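Local coordinates for protein 6-phosphogluconate dehydrogenase, NAD-binding (Geobacter metallireducens, PDB 3PEF) that binds NADP+ and, as a beta-hydroxyacid dehydrogenase with succinic semialdehyde reductase activity, probably interconverts succinic semialdehyde and gamma-hydroxybutyrate, at residues M16-V21 against A41-E46; S26-N31 against E56-T61; M181-C186 against E263-A268. The protein carries 2 engineered substitutions. One frame throughout, in Å; residues are numbered along the deposited sequence.

Contact 1. Residues M16-V21 against A41-E46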
loop_
_atom_site.group_PDB
_atom_site.type_symbol
_atom_site.label_atom_id
_atom_site.label_comp_id
_atom_site.label_asym_id
_atom_site.label_seq_id
_atom_site.Cartn_x
_atom_site.Cartn_y
_atom_site.Cartn_z
ATOM N N MET A 16 0.046 35.563 -9.079
ATOM C CA MET A 16 0.272 35.657 -10.518
ATOM C C MET A 16 -0.314 36.952 -11.104
ATOM O O MET A 16 0.342 37.651 -11.879
ATOM C CB MET A 16 -0.293 34.421 -11.220
ATOM C CG MET A 16 0.413 33.138 -10.778
ATOM S SD MET A 16 -0.565 31.659 -11.101
ATOM C CE MET A 16 -0.213 31.433 -12.840
ATOM N N ALA A 17 -1.539 37.290 -10.710
ATOM C CA ALA A 17 -2.204 38.488 -11.224
ATOM C C ALA A 17 -1.469 39.775 -10.826
ATOM O O ALA A 17 -1.398 40.730 -11.612
ATOM C CB ALA A 17 -3.680 38.530 -10.759
ATOM N N LYS A 18 -0.925 39.788 -9.609
ATOM C CA LYS A 18 -0.172 40.931 -9.085
ATOM C C LYS A 18 1.045 41.194 -9.938
ATOM O O LYS A 18 1.419 42.348 -10.161
ATOM C CB LYS A 18 0.315 40.641 -7.667
ATOM C CG LYS A 18 0.038 41.729 -6.655
ATOM C CD LYS A 18 -0.919 41.225 -5.579
ATOM C CE LYS A 18 -0.174 40.817 -4.315
ATOM N NZ LYS A 18 -1.063 40.137 -3.322
ATOM N N ASN A 19 1.692 40.111 -10.371
ATOM C CA ASN A 19 2.845 40.206 -11.267
ATOM C C ASN A 19 2.466 40.838 -12.614
ATOM O O ASN A 19 3.201 41.666 -13.147
ATOM C CB ASN A 19 3.537 38.840 -11.420
ATOM C CG ASN A 19 4.420 38.504 -10.219
ATOM O OD1 ASN A 19 4.820 39.400 -9.482
ATOM N ND2 ASN A 19 4.723 37.216 -10.018
ATOM N N LEU A 20 1.303 40.484 -13.148
ATOM C CA LEU A 20 0.832 41.136 -14.364
ATOM C C LEU A 20 0.564 42.614 -14.081
ATOM O O LEU A 20 0.957 43.481 -14.850
ATOM C CB LEU A 20 -0.430 40.451 -14.915
ATOM C CG LEU A 20 -0.306 38.989 -15.371
ATOM C CD1 LEU A 20 -1.659 38.430 -15.822
ATOM C CD2 LEU A 20 0.723 38.838 -16.483
ATOM N N VAL A 21 -0.097 42.908 -12.968
ATOM C CA VAL A 21 -0.330 44.301 -12.596
ATOM C C VAL A 21 0.987 45.066 -12.337
ATOM O O VAL A 21 1.163 46.190 -12.812
ATOM C CB VAL A 21 -1.297 44.434 -11.396
ATOM C CG1 VAL A 21 -1.424 45.904 -10.985
ATOM C CG2 VAL A 21 -2.669 43.846 -11.755
ATOM N N ALA A 41 -7.374 45.386 -6.692
ATOM C CA ALA A 41 -8.184 46.543 -7.073
ATOM C C ALA A 41 -7.485 47.856 -6.697
ATOM O O ALA A 41 -7.469 48.805 -7.477
ATOM C CB ALA A 41 -9.562 46.470 -6.441
ATOM N N ALA A 42 -6.903 47.904 -5.504
ATOM C CA ALA A 42 -6.245 49.123 -5.061
ATOM C C ALA A 42 -4.976 49.323 -5.862
ATOM O O ALA A 42 -4.445 50.420 -5.924
ATOM C CB ALA A 42 -5.932 49.067 -3.577
ATOM N N LEU A 43 -4.486 48.258 -6.479
ATOM C CA LEU A 43 -3.287 48.375 -7.306
ATOM C C LEU A 43 -3.619 48.799 -8.733
ATOM O O LEU A 43 -2.734 48.855 -9.584
ATOM C CB LEU A 43 -2.491 47.073 -7.312
ATOM C CG LEU A 43 -1.578 46.808 -6.117
ATOM C CD1 LEU A 43 -1.016 45.406 -6.206
ATOM C CD2 LEU A 43 -0.455 47.838 -6.044
ATOM N N GLY A 44 -4.897 49.075 -8.989
ATOM C CA GLY A 44 -5.340 49.542 -10.294
ATOM C C GLY A 44 -6.081 48.515 -11.143
ATOM O O GLY A 44 -6.634 48.865 -12.188
ATOM N N ALA A 45 -6.090 47.252 -10.719
ATOM C CA ALA A 45 -6.814 46.215 -11.456
ATOM C C ALA A 45 -8.293 46.540 -11.478
ATOM O O ALA A 45 -8.817 47.131 -10.533
ATOM C CB ALA A 45 -6.596 44.842 -10.827
ATOM N N GLU A 46 -8.965 46.126 -12.545
ATOM C CA GLU A 46 -10.395 46.385 -12.713
ATOM C C GLU A 46 -11.259 45.179 -12.292
ATOM O O GLU A 46 -11.013 44.056 -12.740
ATOM C CB GLU A 46 -10.680 46.738 -14.177
ATOM C CG GLU A 46 -12.153 46.935 -14.514
ATOM C CD GLU A 46 -12.396 47.148 -16.005
ATOM O OE1 GLU A 46 -11.419 47.088 -16.785
ATOM O OE2 GLU A 46 -13.563 47.374 -16.399
#
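The flat group that V21 meets is the peptide joining L43 to G44, and no aromatic ring takes part. V21 CG1 lies off one face of this peptide plane and beyond the oxygen, 3.5 Å from L43 O. The same methyl also lies 4.0 Å from L43 CB, while the other branch, CG2, is 4.2 Å from A45 CB. With CG1 anti to the backbone N (chi1 176°), the two methyls of V21 are divided between L43 and A45, which explains how one valine can pack against both ends of the turn. One helical turn earlier, K18 adds its aliphatic part: CG lies 3.9 Å from L43 CD1, and the two side chains cross at about a right angle. The lysine chain then bends at chi2 and chi3, and NZ ends in a salt bridge with E39.

The shape of the second segment is set by a Schellman motif that closes helix 38-42. G44 takes a positive phi of 106°, and G44 N bonds to A41 O at 3.0 Å. A CB at this position would be jammed against the carbonyl O of L43. The turn brings A45 to V21, with CA atoms 6.9 Å apart.

Helix 11-22 follows the first strand of the Rossmann domain. Here its flank meets the end of helix 38-42, whose L40 touches A17, K18, V21 and A45. Beneath, V21 packs on V27 and A45 on I29 of strand 26-30, to which E46 pairs through its backbone as strand 46-47 begins.

Contact 2. Residues S26-N31 against E56-T61; sequences SVTIWN and ESCPVT. With NAP (NADP nicotinamide-adenine-dinucleotide phosphate), chain I.
N31 OD1 is gripped twice, accepting the O3B hydroxyl of the bound NADP at 2.8 Å and the backbone N of L9. N31 follows strand 26-30, the second strand of a Rossmann fold, at whose C-terminal end the adenosine ribose is held. Its amide is used from both ends: ND2 donates to O3X of the 2'-phosphate of NADP at 2.8 Å, nearly straight at 174°, and also to S33 O. These four bonds should fix the rotation of the amide; the phosphate oxygen in particular belongs to NADP and is lacking in NAD. With an alanine here, the ribose hydroxyl and L9 N would probably lose their shared partner, and the phosphate one of its donors. W30, the preceding residue, approaches the adenine by its ring edge, CH2 lying 4.1 Å from C2A of NADP.

The direct contact between the two segments is small, 93 Å² in all, and buried. It joins the middle of strand 26-30 to the turn between helix 54-57 and strand 60-63; strand 3-7 lies between the two strands in the sheet, and its K3 touches both T28 and C58. OG1 of T28 is turned beside the backbone N (chi1 -62°) and has a weak hydrogen bond to E46 OE1, while S57 OG bonds to E53 O. The C58 sulfur sits against two atoms of T28 at once, SG lying 3.7 Å from both T28 CB and T28 OG1.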
loop_
_atom_site.group_PDB
_atom_site.type_symbol
_atom_site.label_atom_id
_atom_site.label_comp_id
_atom_site.label_asym_id
_atom_site.label_seq_id
_atom_site.Cartn_x
_atom_site.Cartn_y
_atom_site.Cartn_z
ATOM N N SER A 26 -2.816 46.015 -18.031
ATOM C CA SER A 26 -4.158 46.392 -17.647
ATOM C C SER A 26 -4.900 45.081 -17.369
ATOM O O SER A 26 -5.106 44.292 -18.283
ATOM C CB SER A 26 -4.800 47.184 -18.791
ATOM O OG SER A 26 -6.194 47.300 -18.623
ATOM N N VAL A 27 -5.262 44.832 -16.108
ATOM C CA VAL A 27 -5.797 43.523 -15.704
ATOM C C VAL A 27 -7.229 43.626 -15.145
ATOM O O VAL A 27 -7.503 44.425 -14.236
ATOM C CB VAL A 27 -4.871 42.826 -14.654
ATOM C CG1 VAL A 27 -5.332 41.414 -14.376
ATOM C CG2 VAL A 27 -3.411 42.791 -15.141
ATOM N N THR A 28 -8.130 42.835 -15.720
ATOM C CA THR A 28 -9.525 42.710 -15.275
ATOM C C THR A 28 -9.611 41.388 -14.513
ATOM O O THR A 28 -9.186 40.343 -15.020
ATOM C CB THR A 28 -10.517 42.681 -16.483
ATOM O OG1 THR A 28 -10.427 43.904 -17.225
ATOM C CG2 THR A 28 -11.957 42.481 -16.020
ATOM N N ILE A 29 -10.122 41.425 -13.286
ATOM C CA ILE A 29 -10.048 40.251 -12.422
ATOM C C ILE A 29 -11.395 39.864 -11.853
ATOM O O ILE A 29 -12.304 40.696 -11.760
ATOM C CB ILE A 29 -9.066 40.470 -11.254
ATOM C CG1 ILE A 29 -9.574 41.588 -10.338
ATOM C CG2 ILE A 29 -7.662 40.794 -11.801
ATOM C CD1 ILE A 29 -8.584 41.985 -9.259
ATOM N N TRP A 30 -11.500 38.592 -11.474
ATOM C CA TRP A 30 -12.704 38.030 -10.870
ATOM C C TRP A 30 -12.356 36.873 -9.939
ATOM O O TRP A 30 -11.495 36.049 -10.241
ATOM C CB TRP A 30 -13.664 37.489 -11.933
ATOM C CG TRP A 30 -14.897 36.851 -11.330
ATOM C CD1 TRP A 30 -16.064 37.483 -11.000
ATOM C CD2 TRP A 30 -15.074 35.473 -10.972
ATOM N NE1 TRP A 30 -16.963 36.584 -10.479
ATOM C CE2 TRP A 30 -16.379 35.345 -10.441
ATOM C CE3 TRP A 30 -14.255 34.337 -11.039
ATOM C CZ2 TRP A 30 -16.890 34.119 -9.991
ATOM C CZ3 TRP A 30 -14.763 33.113 -10.590
ATOM C CH2 TRP A 30 -16.071 33.015 -10.072
ATOM N N ASN A 31 -13.050 36.801 -8.813
ATOM C CA ASN A 31 -12.921 35.660 -7.926
ATOM C C ASN A 31 -14.289 35.365 -7.363
ATOM O O ASN A 31 -15.066 36.294 -7.139
ATOM C CB ASN A 31 -11.958 35.955 -6.767
ATOM C CG ASN A 31 -11.620 34.695 -5.960
ATOM O OD1 ASN A 31 -11.074 33.739 -6.505
ATOM N ND2 ASN A 31 -11.962 34.687 -4.667
ATOM N N GLU A 56 -15.372 38.602 -21.981
ATOM C CA GLU A 56 -16.005 39.462 -22.980
ATOM C C GLU A 56 -15.044 40.556 -23.379
ATOM O O GLU A 56 -14.999 40.967 -24.538
ATOM C CB GLU A 56 -17.275 40.124 -22.423
ATOM C CG GLU A 56 -18.521 39.288 -22.494
ATOM C CD GLU A 56 -19.119 39.226 -23.895
ATOM O OE1 GLU A 56 -18.668 39.984 -24.786
ATOM O OE2 GLU A 56 -20.046 38.409 -24.094
ATOM N N SER A 57 -14.266 41.018 -22.406
ATOM C CA SER A 57 -13.565 42.279 -22.559
ATOM C C SER A 57 -12.052 42.162 -22.666
ATOM O O SER A 57 -11.391 43.160 -22.926
ATOM C CB SER A 57 -13.925 43.218 -21.402
ATOM O OG SER A 57 -13.465 42.690 -20.174
ATOM N N CYS A 58 -11.506 40.962 -22.462
ATOM C CA CYS A 58 -10.059 40.757 -22.544
ATOM C C CYS A 58 -9.688 39.836 -23.701
ATOM O O CYS A 58 -10.395 38.877 -23.981
ATOM C CB CYS A 58 -9.505 40.201 -21.225
ATOM S SG CYS A 58 -9.800 41.285 -19.798
ATOM N N PRO A 59 -8.574 40.134 -24.388
ATOM C CA PRO A 59 -8.131 39.316 -25.522
ATOM C C PRO A 59 -7.644 37.942 -25.050
ATOM O O PRO A 59 -7.873 36.949 -25.723
ATOM C CB PRO A 59 -6.959 40.115 -26.092
ATOM C CG PRO A 59 -7.061 41.476 -25.474
ATOM C CD PRO A 59 -7.692 41.292 -24.157
ATOM N N VAL A 60 -6.984 37.910 -23.895
ATOM C CA VAL A 60 -6.482 36.681 -23.299
ATOM C C VAL A 60 -6.795 36.703 -21.811
ATOM O O VAL A 60 -6.514 37.699 -21.137
ATOM C CB VAL A 60 -4.954 36.589 -23.442
ATOM C CG1 VAL A 60 -4.435 35.353 -22.728
ATOM C CG2 VAL A 60 -4.565 36.592 -24.924
ATOM N N THR A 61 -7.367 35.615 -21.296
ATOM C CA THR A 61 -7.707 35.521 -19.871
ATOM C C THR A 61 -7.084 34.271 -19.251
ATOM O O THR A 61 -7.177 33.175 -19.813
ATOM C CB THR A 61 -9.243 35.488 -19.650
ATOM O OG1 THR A 61 -9.823 36.715 -20.126
ATOM C CG2 THR A 61 -9.565 35.320 -18.162
HETATM P PA NAP I . -6.444 28.180 -3.375
HETATM O O1A NAP I . -7.260 27.318 -2.491
HETATM O O2A NAP I . -5.721 29.272 -2.696
HETATM O O5B NAP I . -7.359 28.800 -4.534
HETATM C C5B NAP I . -8.393 28.049 -5.110
HETATM C C4B NAP I . -9.145 28.984 -6.040
HETATM O O4B NAP I . -10.173 28.251 -6.671
HETATM C C3B NAP I . -9.823 30.111 -5.266
HETATM O O3B NAP I . -9.765 31.240 -6.105
HETATM C C2B NAP I . -11.255 29.627 -5.167
HETATM O O2B NAP I . -12.218 30.640 -5.036
HETATM C C1B NAP I . -11.386 28.948 -6.518
HETATM N N9A NAP I . -12.551 28.053 -6.550
HETATM C C8A NAP I . -12.688 26.864 -5.876
HETATM N N7A NAP I . -13.909 26.355 -6.159
HETATM C C5A NAP I . -14.547 27.206 -6.988
HETATM C C6A NAP I . -15.796 27.150 -7.584
HETATM N N6A NAP I . -16.598 26.119 -7.348
HETATM N N1A NAP I . -16.197 28.175 -8.397
HETATM C C2A NAP I . -15.353 29.246 -8.634
HETATM N N3A NAP I . -14.103 29.290 -8.044
HETATM C C4A NAP I . -13.708 28.280 -7.241
HETATM O O3 NAP I . -5.405 27.218 -4.100
HETATM P PN NAP I . -4.216 27.545 -5.094
HETATM O O1N NAP I . -2.973 26.954 -4.573
HETATM O O2N NAP I . -4.219 28.969 -5.484
HETATM O O5D NAP I . -4.801 26.612 -6.270
HETATM C C5D NAP I . -5.069 27.048 -7.577
HETATM C C4D NAP I . -4.614 25.930 -8.512
HETATM O O4D NAP I . -3.213 25.888 -8.637
HETATM C C3D NAP I . -4.978 24.559 -7.979
HETATM O O3D NAP I . -5.350 23.806 -9.112
HETATM C C2D NAP I . -3.691 24.035 -7.360
HETATM O O2D NAP I . -3.664 22.635 -7.393
HETATM C C1D NAP I . -2.689 24.611 -8.328
HETATM N N1N NAP I . -1.296 24.796 -7.863
HETATM C C2N NAP I . -1.030 25.181 -6.581
HETATM C C3N NAP I . 0.283 25.404 -6.173
HETATM C C7N NAP I . 0.566 25.877 -4.778
HETATM O O7N NAP I . 1.840 25.645 -4.287
HETATM N N7N NAP I . -0.356 26.481 -4.009
HETATM C C4N NAP I . 1.341 25.236 -7.072
HETATM C C5N NAP I . 1.054 24.872 -8.385
HETATM C C6N NAP I . -0.270 24.669 -8.778
HETATM P P2B NAP I . -12.565 31.295 -3.585
HETATM O O1X NAP I . -13.946 31.915 -3.740
HETATM O O2X NAP I . -12.563 30.209 -2.558
HETATM O O3X NAP I . -11.526 32.322 -3.230
#

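Contact 3. Residues M181-C186 against E263-A268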
loop_
_atom_site.group_PDB
_atom_site.type_symbol
_atom_site.label_atom_id
_atom_site.label_comp_id
_atom_site.label_asym_id
_atom_site.label_seq_id
_atom_site.Cartn_x
_atom_site.Cartn_y
_atom_site.Cartn_z
ATOM N N MET A 181 7.189 11.546 -2.745
ATOM C CA MET A 181 8.441 11.853 -2.060
ATOM C C MET A 181 8.243 12.615 -0.747
ATOM O O MET A 181 8.961 12.358 0.212
ATOM C CB MET A 181 9.549 12.416 -2.980
ATOM C CG MET A 181 9.383 13.799 -3.517
ATOM S SD MET A 181 10.563 14.061 -4.897
ATOM C CE MET A 181 12.032 14.597 -4.015
ATOM N N MET A 182 7.240 13.493 -0.674
ATOM C CA MET A 182 6.900 14.121 0.609
ATOM C C MET A 182 6.478 13.061 1.644
ATOM O O MET A 182 6.936 13.065 2.803
ATOM C CB MET A 182 5.810 15.193 0.434
ATOM C CG MET A 182 5.387 15.895 1.740
ATOM S SD MET A 182 6.733 16.801 2.559
ATOM C CE MET A 182 6.977 18.125 1.380
ATOM N N ALA A 183 5.622 12.141 1.221
ATOM C CA ALA A 183 5.165 11.076 2.110
ATOM C C ALA A 183 6.353 10.253 2.627
ATOM O O ALA A 183 6.446 9.958 3.821
ATOM C CB ALA A 183 4.156 10.180 1.402
ATOM N N CYS A 184 7.270 9.904 1.730
ATOM C CA CYS A 184 8.416 9.097 2.120
ATOM C C CYS A 184 9.340 9.876 3.052
ATOM O O CYS A 184 9.817 9.344 4.042
ATOM C CB CYS A 184 9.183 8.625 0.881
ATOM S SG CYS A 184 8.250 7.408 -0.059
ATOM N N PHE A 185 9.584 11.139 2.709
ATOM C CA PHE A 185 10.458 12.024 3.466
ATOM C C PHE A 185 9.951 12.128 4.908
ATOM O O PHE A 185 10.718 11.999 5.858
ATOM C CB PHE A 185 10.455 13.394 2.771
ATOM C CG PHE A 185 11.294 14.464 3.447
ATOM C CD1 PHE A 185 12.651 14.275 3.679
ATOM C CD2 PHE A 185 10.726 15.694 3.773
ATOM C CE1 PHE A 185 13.427 15.278 4.260
ATOM C CE2 PHE A 185 11.491 16.716 4.370
ATOM C CZ PHE A 185 12.840 16.506 4.614
ATOM N N CYS A 186 8.646 12.337 5.062
ATOM C CA CYS A 186 8.044 12.454 6.380
ATOM C C CYS A 186 8.109 11.147 7.173
ATOM O O CYS A 186 8.388 11.165 8.362
ATOM C CB CYS A 186 6.606 12.964 6.272
ATOM S SG CYS A 186 6.509 14.684 5.695
ATOM N N GLU A 263 -3.785 7.720 -0.159
ATOM C CA GLU A 263 -4.526 7.381 1.045
ATOM C C GLU A 263 -3.970 8.106 2.287
ATOM O O GLU A 263 -4.739 8.598 3.106
ATOM C CB GLU A 263 -4.602 5.868 1.242
ATOM C CG GLU A 263 -5.263 5.140 0.041
ATOM C CD GLU A 263 -6.640 5.717 -0.328
ATOM O OE1 GLU A 263 -7.507 5.862 0.570
ATOM O OE2 GLU A 263 -6.863 6.022 -1.522
ATOM N N LEU A 264 -2.646 8.186 2.416
ATOM C CA LEU A 264 -2.039 8.912 3.538
ATOM C C LEU A 264 -2.411 10.406 3.525
ATOM O O LEU A 264 -2.677 11.003 4.570
ATOM C CB LEU A 264 -0.513 8.724 3.554
ATOM C CG LEU A 264 -0.044 7.259 3.665
ATOM C CD1 LEU A 264 1.425 7.087 3.279
ATOM C CD2 LEU A 264 -0.316 6.699 5.055
ATOM N N PHE A 265 -2.436 11.021 2.349
ATOM C CA PHE A 265 -2.863 12.420 2.305
ATOM C C PHE A 265 -4.329 12.565 2.690
ATOM O O PHE A 265 -4.711 13.545 3.343
ATOM C CB PHE A 265 -2.534 13.076 0.967
ATOM C CG PHE A 265 -1.116 13.576 0.899
ATOM C CD1 PHE A 265 -0.142 12.858 0.228
ATOM C CD2 PHE A 265 -0.747 14.748 1.561
ATOM C CE1 PHE A 265 1.175 13.318 0.175
ATOM C CE2 PHE A 265 0.569 15.213 1.526
ATOM C CZ PHE A 265 1.532 14.493 0.828
ATOM N N LYS A 266 -5.141 11.579 2.314
ATOM C CA LYS A 266 -6.543 11.565 2.742
ATOM C C LYS A 266 -6.630 11.512 4.257
ATOM O O LYS A 266 -7.515 12.129 4.865
ATOM C CB LYS A 266 -7.306 10.373 2.152
ATOM C CG LYS A 266 -7.674 10.480 0.667
ATOM C CD LYS A 266 -8.305 9.161 0.174
ATOM C CE LYS A 266 -8.531 9.169 -1.335
ATOM N NZ LYS A 266 -9.158 7.883 -1.847
ATOM N N GLY A 267 -5.720 10.758 4.863
ATOM C CA GLY A 267 -5.692 10.643 6.308
ATOM C C GLY A 267 -5.404 12.000 6.926
ATOM O O GLY A 267 -6.038 12.409 7.909
ATOM N N ALA A 268 -4.443 12.708 6.346
ATOM C CA ALA A 268 -4.141 14.054 6.802
ATOM C C ALA A 268 -5.342 14.992 6.658
ATOM O O ALA A 268 -5.565 15.835 7.522
ATOM C CB ALA A 268 -2.904 14.624 6.087
#
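A183 and L264 bring the two helical segments nearest, their CA atoms 7.7 Å apart, and each segment keeps regular i to i+4 bonding, as C186 N to M182 O at 2.9 Å and A268 N to L264 O at 3.0 Å indicate. The side chain that bridges the gap is F265. Although its CB does not point at the other helix, the ring swings nearer, and M182 CG comes to the ring edge, near its plane, 4.2 Å from F265 CZ. A183 CB approaches obliquely, 4.5 Å from F265 CE1. M182 starts toward F265 and then turns off: CG is anti to the backbone N (chi1 180°), but the bend at chi2 (61°) leads the thioether away, and the side chain goes on to touch M215, K219 and F278.

Both helices belong to the all-helical part of the beta-hydroxyacid dehydrogenase fold. Helix 166-194 is its long helix and carries the predicted active-site residue K171 near its start; helix 256-270 packs against it. M237 and L241 of helix 234-251 also pack on F265, and that helix bears H236 and K239 of the NADP site, each with its side chain about 9 Å from that of F265.

Other subunits cover further faces. C184 packs on G180 and L264 on V256 of a second subunit. On the far side of helix 256-270, K266 NZ forms a salt bridge with E263 OE2 at 3.0 Å, meeting the carboxylate on its syn side and 18° out of plane, while E263 OE1 accepts the backbone N of L255 from a third subunit.

How the contacts relate
From the N terminus, helix 11-22 enters contact 1 and strand 26-30 enters contact 2 before either closes. Contact 1 closes at 41-46, where helix 38-42 ends, and contact 2 at 56-61, so the two loops cross. They touch directly: E46 N lies 2.8 Å from V27 O, and E46 O equally close to I29 N, probable hydrogen bonds that pair strand 26-30 with strand 46-47. Between them they join helix 11-22, the end of helix 38-42 and the turn before strand 60-63 around strand 26-30, in the first half of the Rossmann domain. Contact 3 follows in series, its 76-residue loop closing within the helical C-terminal part, about 20 Å from contact 1 and about 23 Å from contact 2 between nearest atoms.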